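Local coordinates for putative beta-glucosidase (Bifidobacterium adolescentis, PDB 5WAB), which hydrolyses beta-glucosidic linkages as a family 3 glycoside hydrolase and probably also releases terminal arabinopyranosyl units from ginsenosides, at residues V447-S452 and L467-L472. Numbering follows the deposited sequence.
Sequences VLSNGS and LESWLL
Strand residues Val447 and Leu448 run parallel to Leu467 and Glu468, and backbone hydrogen bonds continue into the loops beyond both strands. Leu448 N donates to Leu467 O at 2.9 Å, nearly along the C=O axis. Leu448 O takes two donors: Ser469 N lies on a lone pair in the carbonyl plane, whereas Ser469 OG stands above that plane, its chi1 of 61° setting it between backbone N and carbonyl carbon. Serine suits this place, its short hydroxyl turning back to the Leu448 carbonyl beside Val447 CG1. Past the strands, Asn450 N reaches Trp470 O at 3.2 Å, again from above the carbonyl plane.

Asn450 and Glu468 meet tip to tip, amide and carboxylate planes 33° apart. Asparagine suits because its single NH2 can serve two acceptors: ND2 gives one bond to the syn lone pair of Glu468 OE2 (2.8 Å) and another to Ser452 O, pinning its own loop. Asn450 OD1 also comes to 2.7 Å from Glu468 OE1. Glu468, bent at chi2 (59°), receives Trp470 N on OE1, while its CG lies over one face of the indole, toward the rim. An alanine in place of Asn450 would probably loosen both loops, since both ND2 bonds would go.

Leu471 CD1 packs against the CA of Gly451. Within the six-stranded sheet of the C-terminal domain, strand 465-468 lies between 444-449 and antiparallel edge strand 317-321, whose Leu319 and Val317 touch Glu468 and Trp470; apolar Val447 suits its contact with Leu480 and Ile484 of helix 476-484, where Ser469 also packs.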
loop_
_atom_site.group_PDB
_atom_site.type_symbol
_atom_site.label_atom_id
_atom_site.label_comp_id
_atom_site.label_asym_id
_atom_site.label_seq_id
_atom_site.Cartn_x
_atom_site.Cartn_y
_atom_site.Cartn_z
ATOM N N VAL A 447 22.096 -2.577 -5.429
ATOM C CA VAL A 447 21.032 -2.060 -4.569
ATOM C C VAL A 447 20.129 -1.167 -5.409
ATOM O O VAL A 447 20.602 -0.203 -6.023
ATOM C CB VAL A 447 21.597 -1.286 -3.365
ATOM C CG1 VAL A 447 20.464 -0.780 -2.484
ATOM C CG2 VAL A 447 22.562 -2.161 -2.573
ATOM N N LEU A 448 18.828 -1.458 -5.400
ATOM C CA LEU A 448 17.858 -0.790 -6.261
ATOM C C LEU A 448 17.112 0.315 -5.519
ATOM O O LEU A 448 16.660 0.124 -4.386
ATOM C CB LEU A 448 16.846 -1.798 -6.810
ATOM C CG LEU A 448 17.340 -2.845 -7.808
ATOM C CD1 LEU A 448 16.255 -3.876 -8.074
ATOM C CD2 LEU A 448 17.770 -2.183 -9.105
ATOM N N SER A 449 16.971 1.464 -6.181
ATOM C CA SER A 449 16.161 2.585 -5.709
ATOM C C SER A 449 15.065 2.837 -6.734
ATOM O O SER A 449 15.354 3.201 -7.880
ATOM C CB SER A 449 17.005 3.848 -5.527
ATOM O OG SER A 449 17.983 3.686 -4.522
ATOM N N ASN A 450 13.813 2.634 -6.333
ATOM C CA ASN A 450 12.711 2.787 -7.275
ATOM C C ASN A 450 11.396 2.848 -6.515
ATOM O O ASN A 450 11.230 2.165 -5.501
ATOM C CB ASN A 450 12.695 1.638 -8.291
ATOM C CG ASN A 450 12.886 0.288 -7.639
ATOM O OD1 ASN A 450 13.806 0.101 -6.843
ATOM N ND2 ASN A 450 12.015 -0.657 -7.961
ATOM N N GLY A 451 10.479 3.692 -6.997
ATOM C CA GLY A 451 9.167 3.794 -6.384
ATOM C C GLY A 451 8.208 2.684 -6.750
ATOM O O GLY A 451 7.268 2.422 -5.993
ATOM N N SER A 452 8.416 2.025 -7.888
ATOM C CA SER A 452 7.577 0.904 -8.289
ATOM C C SER A 452 8.446 -0.118 -9.009
ATOM O O SER A 452 9.643 0.097 -9.220
ATOM C CB SER A 452 6.405 1.365 -9.158
ATOM O OG SER A 452 5.473 0.309 -9.327
ATOM N N LEU A 467 19.627 -6.415 -3.920
ATOM C CA LEU A 467 18.815 -5.928 -2.819
ATOM C C LEU A 467 17.865 -4.873 -3.367
ATOM O O LEU A 467 18.310 -3.840 -3.878
ATOM C CB LEU A 467 19.696 -5.362 -1.705
ATOM C CG LEU A 467 18.982 -5.019 -0.401
ATOM C CD1 LEU A 467 18.403 -6.279 0.216
ATOM C CD2 LEU A 467 19.957 -4.362 0.553
ATOM N N GLU A 468 16.567 -5.157 -3.312
ATOM C CA GLU A 468 15.538 -4.204 -3.722
ATOM C C GLU A 468 15.143 -3.377 -2.501
ATOM O O GLU A 468 14.450 -3.869 -1.604
ATOM C CB GLU A 468 14.340 -4.933 -4.327
ATOM C CG GLU A 468 13.085 -4.085 -4.526
ATOM C CD GLU A 468 13.290 -2.875 -5.425
ATOM O OE1 GLU A 468 13.840 -1.860 -4.948
ATOM O OE2 GLU A 468 12.884 -2.935 -6.605
ATOM N N SER A 469 15.588 -2.121 -2.463
ATOM C CA SER A 469 15.383 -1.262 -1.305
ATOM C C SER A 469 14.299 -0.216 -1.518
ATOM O O SER A 469 14.085 0.613 -0.629
ATOM C CB SER A 469 16.696 -0.568 -0.918
ATOM O OG SER A 469 17.184 0.249 -1.967
ATOM N N TRP A 470 13.617 -0.238 -2.667
ATOM C CA TRP A 470 12.516 0.667 -2.981
ATOM C C TRP A 470 12.849 2.118 -2.661
ATOM O O TRP A 470 13.833 2.665 -3.170
ATOM C CB TRP A 470 11.256 0.248 -2.221
ATOM C CG TRP A 470 10.817 -1.149 -2.506
ATOM C CD1 TRP A 470 10.933 -2.224 -1.680
ATOM C CD2 TRP A 470 10.181 -1.627 -3.700
ATOM N NE1 TRP A 470 10.411 -3.343 -2.282
ATOM C CE2 TRP A 470 9.943 -3.003 -3.523
ATOM C CE3 TRP A 470 9.793 -1.024 -4.902
ATOM C CZ2 TRP A 470 9.335 -3.791 -4.501
ATOM C CZ3 TRP A 470 9.190 -1.802 -5.871
ATOM C CH2 TRP A 470 8.967 -3.174 -5.665
ATOM N N LEU A 471 12.024 2.741 -1.821
ATOM C CA LEU A 471 12.295 4.052 -1.247
ATOM C C LEU A 471 12.277 3.909 0.267
ATOM O O LEU A 471 11.299 3.412 0.835
ATOM C CB LEU A 471 11.269 5.098 -1.710
ATOM C CG LEU A 471 11.225 5.411 -3.213
ATOM C CD1 LEU A 471 10.122 6.416 -3.540
ATOM C CD2 LEU A 471 12.570 5.920 -3.706
ATOM N N LEU A 472 13.354 4.347 0.917
ATOM C CA LEU A 472 13.597 4.035 2.319
ATOM C C LEU A 472 13.316 5.191 3.271
ATOM O O LEU A 472 13.329 4.980 4.487
ATOM C CB LEU A 472 15.048 3.574 2.504
ATOM C CG LEU A 472 15.432 2.274 1.798
ATOM C CD1 LEU A 472 16.931 2.057 1.870
ATOM C CD2 LEU A 472 14.699 1.095 2.413
#